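Local coordinates for glutathione peroxidase (PDB 2V1M), which catalyses the reduction of hydrogen peroxide by glutathione, yielding glutathione disulfide and water, at residues 81-86 with 100-105; 36-41 with 113-118. All coordinates share one frame; numbering follows the deposited sequence. Where two conformers were deposited one is given.

Contact 1: residues 81-86 with 100-105; sequences WAEAEI and MFSKIK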
# COMPACT_ATOMS: atom_id res chain seq x y z
N TRP A 81 7.83 -14.17 7.45
CA TRP A 81 7.98 -15.13 6.36
C TRP A 81 8.63 -14.48 5.13
O TRP A 81 8.65 -13.25 4.97
CB TRP A 81 6.62 -15.71 5.96
CG TRP A 81 5.84 -16.31 7.09
CD1 TRP A 81 6.33 -16.91 8.23
CD2 TRP A 81 4.41 -16.38 7.19
NE1 TRP A 81 5.28 -17.33 9.04
CE2 TRP A 81 4.10 -17.01 8.42
CE3 TRP A 81 3.37 -15.94 6.37
CZ2 TRP A 81 2.77 -17.21 8.84
CZ3 TRP A 81 2.05 -16.13 6.78
CH2 TRP A 81 1.77 -16.76 8.00
N ALA A 82 9.15 -15.34 4.26
CA ALA A 82 9.65 -14.87 2.97
C ALA A 82 8.49 -14.72 1.98
O ALA A 82 7.35 -15.16 2.21
CB ALA A 82 10.75 -15.82 2.43
N GLU A 83 8.82 -14.14 0.83
CA GLU A 83 7.81 -13.73 -0.15
C GLU A 83 6.94 -14.89 -0.61
O GLU A 83 5.73 -14.71 -0.74
CB GLU A 83 8.48 -13.06 -1.36
CG GLU A 83 8.92 -11.62 -1.09
CD GLU A 83 10.16 -11.41 -0.24
OE1 GLU A 83 10.90 -12.39 0.12
OE2 GLU A 83 10.46 -10.22 0.10
N ALA A 84 7.52 -16.05 -0.93
CA ALA A 84 6.66 -17.13 -1.48
C ALA A 84 5.59 -17.52 -0.46
O ALA A 84 4.44 -17.79 -0.85
CB ALA A 84 7.49 -18.32 -1.90
N GLU A 85 5.96 -17.59 0.80
CA GLU A 85 5.02 -17.97 1.84
C GLU A 85 3.98 -16.88 2.08
O GLU A 85 2.80 -17.19 2.30
CB GLU A 85 5.77 -18.32 3.11
CG GLU A 85 4.88 -18.75 4.25
CD GLU A 85 5.65 -19.29 5.48
OE1 GLU A 85 6.89 -19.29 5.49
OE2 GLU A 85 4.96 -19.68 6.45
N ILE A 86 4.40 -15.61 2.09
CA ILE A 86 3.42 -14.52 2.19
C ILE A 86 2.40 -14.62 1.03
O ILE A 86 1.17 -14.51 1.22
CB ILE A 86 4.14 -13.16 2.16
CG1 ILE A 86 5.02 -12.98 3.42
CG2 ILE A 86 3.10 -12.02 2.07
CD1 ILE A 86 5.99 -11.83 3.30
N MET A 100 0.77 -7.34 -5.01
CA MET A 100 1.63 -7.68 -3.88
C MET A 100 3.09 -7.46 -4.24
O MET A 100 3.54 -7.78 -5.36
CB MET A 100 1.45 -9.16 -3.50
CG MET A 100 0.05 -9.54 -2.97
SD MET A 100 -0.40 -8.76 -1.41
CE MET A 100 0.94 -9.27 -0.34
N PHE A 101 3.84 -6.96 -3.26
CA PHE A 101 5.27 -6.65 -3.43
C PHE A 101 6.16 -7.45 -2.52
O PHE A 101 5.72 -8.10 -1.57
CB PHE A 101 5.48 -5.13 -3.32
CG PHE A 101 4.78 -4.40 -4.46
CD1 PHE A 101 5.45 -4.17 -5.65
CD2 PHE A 101 3.41 -4.09 -4.38
CE1 PHE A 101 4.80 -3.57 -6.75
CE2 PHE A 101 2.76 -3.53 -5.45
CZ PHE A 101 3.44 -3.29 -6.66
N SER A 102 7.46 -7.43 -2.82
CA SER A 102 8.44 -7.97 -1.91
C SER A 102 8.59 -7.08 -0.66
O SER A 102 8.25 -5.89 -0.63
CB SER A 102 9.80 -8.12 -2.61
OG SER A 102 9.80 -9.21 -3.52
N LYS A 103 9.11 -7.72 0.39
CA LYS A 103 9.24 -7.08 1.70
C LYS A 103 10.24 -5.92 1.64
O LYS A 103 11.30 -5.99 0.98
CB LYS A 103 9.62 -8.16 2.72
CG LYS A 103 9.63 -7.72 4.18
CD LYS A 103 10.25 -8.77 5.09
CE LYS A 103 9.47 -10.09 5.04
NZ LYS A 103 10.02 -11.06 6.03
N ILE A 104 9.88 -4.83 2.32
CA ILE A 104 10.67 -3.62 2.42
C ILE A 104 10.65 -3.12 3.85
O ILE A 104 9.89 -3.59 4.72
CB ILE A 104 10.14 -2.52 1.49
CG1 ILE A 104 8.69 -2.16 1.84
CG2 ILE A 104 10.33 -2.94 0.00
CD1 ILE A 104 8.22 -0.82 1.23
N LYS A 105 11.47 -2.10 4.09
CA LYS A 105 11.35 -1.25 5.30
C LYS A 105 10.60 0.03 4.91
O LYS A 105 10.71 0.53 3.77
CB LYS A 105 12.73 -0.92 5.86
CG LYS A 105 13.36 -2.18 6.48
CD LYS A 105 14.81 -1.92 6.90
CE LYS A 105 15.33 -3.15 7.62
NZ LYS A 105 16.65 -2.89 8.25
O HOH W 1 12.46 -8.43 0.19
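Glu-83 OE2 accepts two hydrogen bonds, one from the amide of Lys-103 and one from a water that also bonds the Lys-103 carbonyl. Lys-103 N donates to Glu-83 OE2 over 2.9 Å in a nearly straight bond (N-H...O 164°), using the anti lone pair, the one turned away from the other carboxylate oxygen. Water 1 gives one proton to Glu-83 OE2 at 2.7 Å and the other to Lys-103 O at 2.8 Å, which ties both peptide groups flanking Lys-103 CA to one carboxylate oxygen. To reach them the glutamate chain bends at chi2 (75°), and on the way its CG comes within 3.5 Å of Ser-102 OG; that hydroxyl is hydrogen-bonded to the backbone oxygen of Asp-18. The contact ties the start of the helix of a beta-alpha-beta crossover of the thioredoxin-like fold to the loop leaving its second strand: Glu-83 lies in the first turn of helix 83-94, which follows strand 65-71, and the loop 101-105 leaves strand 99-100, the parallel neighbour of 65-71. Ala-82 is the N-cap residue, and its oxygen accepts from Ile-86 N. A negative carboxylate at this helix end would be expected to suit the helix dipole. The lysine chain crosses that of Glu-83 at about a right angle and bends at chi3. Lys-103 NZ then donates to Trp-81 O at 2.8 Å from above the carbonyl plane, 41° out of it, and also to Glu-79 O. Its charge stays 6.0 Å from Glu-83 OE2, measured from NZ, too far for a salt bridge. Apart from these polar bonds, Ile-86 CG2 meets Met-100 CE at 4.2 Å, while Ile-86 also touches strand 65-71 through Pro-71.

Contact 2: residues 36-41 with 113-118; sequences IVNVAC and DLYKFL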
# COMPACT_ATOMS: atom_id res chain seq x y z
N ILE A 36 -1.82 2.63 -1.16
CA ILE A 36 -0.57 1.96 -0.85
C ILE A 36 -0.57 1.58 0.63
O ILE A 36 -0.71 2.49 1.51
CB ILE A 36 0.65 2.86 -1.22
CG1 ILE A 36 0.55 3.23 -2.72
CG2 ILE A 36 1.92 2.10 -0.87
CD1 ILE A 36 1.70 4.09 -3.22
N VAL A 37 -0.43 0.30 0.90
CA VAL A 37 -0.63 -0.24 2.25
C VAL A 37 0.58 -1.06 2.63
O VAL A 37 1.01 -1.92 1.87
CB VAL A 37 -1.91 -1.15 2.26
CG1 VAL A 37 -2.22 -1.59 3.71
CG2 VAL A 37 -3.07 -0.44 1.63
N ASN A 38 1.16 -0.81 3.82
CA ASN A 38 2.19 -1.72 4.35
C ASN A 38 1.48 -2.82 5.13
O ASN A 38 0.56 -2.53 5.89
CB ASN A 38 3.23 -0.98 5.19
CG ASN A 38 2.62 -0.28 6.43
OD1 ASN A 38 1.80 0.64 6.30
ND2 ASN A 38 3.07 -0.68 7.63
N VAL A 39 1.87 -4.08 4.88
CA VAL A 39 1.10 -5.21 5.37
C VAL A 39 1.97 -6.13 6.21
O VAL A 39 3.20 -6.05 6.23
CB VAL A 39 0.43 -5.97 4.18
CG1 VAL A 39 -0.54 -5.06 3.45
CG2 VAL A 39 1.48 -6.55 3.22
N ALA A 40 1.27 -7.04 6.92
CA ALA A 40 1.89 -8.08 7.73
C ALA A 40 0.87 -9.20 7.89
O ALA A 40 -0.33 -8.93 8.06
CB ALA A 40 2.29 -7.56 9.11
N CYS A 41 1.35 -10.45 7.91
CA CYS A 41 0.43 -11.58 8.02
C CYS A 41 0.06 -11.95 9.44
O CYS A 41 -0.93 -12.71 9.62
CB CYS A 41 1.02 -12.83 7.35
SG CYS A 41 1.22 -12.74 5.55
N ASP A 113 12.76 4.02 -0.92
CA ASP A 113 12.55 5.41 -1.36
C ASP A 113 11.08 5.74 -1.59
O ASP A 113 10.67 6.90 -1.35
CB ASP A 113 13.35 5.70 -2.62
CG ASP A 113 14.86 5.77 -2.36
OD1 ASP A 113 15.29 5.88 -1.19
OD2 ASP A 113 15.62 5.74 -3.36
N LEU A 114 10.26 4.77 -1.97
CA LEU A 114 8.83 5.06 -2.14
C LEU A 114 8.25 5.57 -0.79
O LEU A 114 7.46 6.53 -0.78
CB LEU A 114 8.09 3.80 -2.58
CG LEU A 114 6.55 3.92 -2.52
CD1 LEU A 114 6.01 4.98 -3.48
CD2 LEU A 114 5.95 2.56 -2.80
N TYR A 115 8.61 4.90 0.30
CA TYR A 115 8.09 5.31 1.60
C TYR A 115 8.72 6.57 2.13
O TYR A 115 8.04 7.37 2.78
CB TYR A 115 8.13 4.14 2.61
CG TYR A 115 6.90 3.28 2.50
CD1 TYR A 115 5.86 3.39 3.41
CD2 TYR A 115 6.84 2.28 1.54
CE1 TYR A 115 4.72 2.53 3.32
CE2 TYR A 115 5.73 1.41 1.45
CZ TYR A 115 4.69 1.56 2.35
OH TYR A 115 3.56 0.76 2.28
N LYS A 116 10.01 6.79 1.85
CA LYS A 116 10.58 8.10 2.15
C LYS A 116 9.76 9.19 1.47
O LYS A 116 9.42 10.23 2.07
CB LYS A 116 12.06 8.17 1.75
CG LYS A 116 12.92 7.18 2.54
CD LYS A 116 14.42 7.36 2.23
CE LYS A 116 15.26 6.42 3.08
NZ LYS A 116 16.72 6.69 2.87
N PHE A 117 9.42 8.96 0.21
CA PHE A 117 8.63 9.93 -0.55
C PHE A 117 7.22 10.08 0.04
O PHE A 117 6.74 11.23 0.23
CB PHE A 117 8.55 9.49 -2.02
CG PHE A 117 7.68 10.38 -2.86
CD1 PHE A 117 8.10 11.68 -3.22
CD2 PHE A 117 6.43 9.94 -3.29
CE1 PHE A 117 7.30 12.49 -4.00
CE2 PHE A 117 5.62 10.76 -4.09
CZ PHE A 117 6.07 12.03 -4.44
N LEU A 118 6.51 8.98 0.27
CA LEU A 118 5.14 9.07 0.80
C LEU A 118 5.14 9.89 2.10
O LEU A 118 4.31 10.79 2.28
CB LEU A 118 4.59 7.67 1.06
CG LEU A 118 4.32 6.84 -0.21
CD1 LEU A 118 3.96 5.41 0.22
CD2 LEU A 118 3.18 7.45 -1.04
O HOH W 2 1.31 2.46 3.64
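Tyr-115 and Ile-36 lie antiparallel and pass one another, the tyrosine reaching from the helix to the strand and the isoleucine from the strand to the helix. Ile-36 CG2 lies obliquely to the phenol, 3.8 Å from Tyr-115 OH. The same methyl meets Leu-118 CD1 at 4.0 Å, the isoleucine and leucine chains set at a slant to each other. Leu-118 CD1 also sits over the centre of the Tyr-115 ring, so one methyl of the helix packs on the ring and on Ile-36 together. Beyond it, Ile-36 CD1 makes a looser contact with Leu-114 CD1 at 4.4 Å. The phenol oxygen ends beside the strand backbone: Tyr-115 OH is 3.4 Å from Asn-38 CB and close to Asn-38 N, but the angle is too poor for a hydrogen bond there. It is hydrogen-bonded instead to water 2, at 3.1 Å from Tyr-115 OH. Ile-36 O, 2.9 Å from the oxygen of water 2, and Asn-38 OD1 are both acceptors within reach of this water, which has too few protons for all its neighbours. The Asn-38 amide is held by ND2 donating to Trp-132 O and by a weak bond from Ser-135 N to OD1. The helix and strand segments run at 120° to one another, with axes 11.5 Å apart at their closest. Helix 113-121 thus packs on the face of the central mixed sheet presented by Ile-36 and Asn-38, a helix-on-sheet layer of the thioredoxin-like fold, whose strand 33-39 leads into the loop bearing Cys-43, the active-site position by similarity, oxidised here to cysteinesulfonic acid.

Contact 2 is wholly buried, its centre about 6 Å from that of the chain, whereas contact 1 lies about 13 Å out and is partly buried. Their chemistry follows their place: direct hydrogen bonds and a bridging water join a helix start to a loop in contact 1, while contact 2 is mostly apolar packing of helix on strand, with one bridging water. They hold different elements, yet they meet. Ile-104 CD1 packs against Tyr-115 CE2 at 3.3 Å, and Trp-81 and Ile-86 both touch Cys-41, just past strand 33-39, so contact 1 borders the segment that continues from the strand of contact 2.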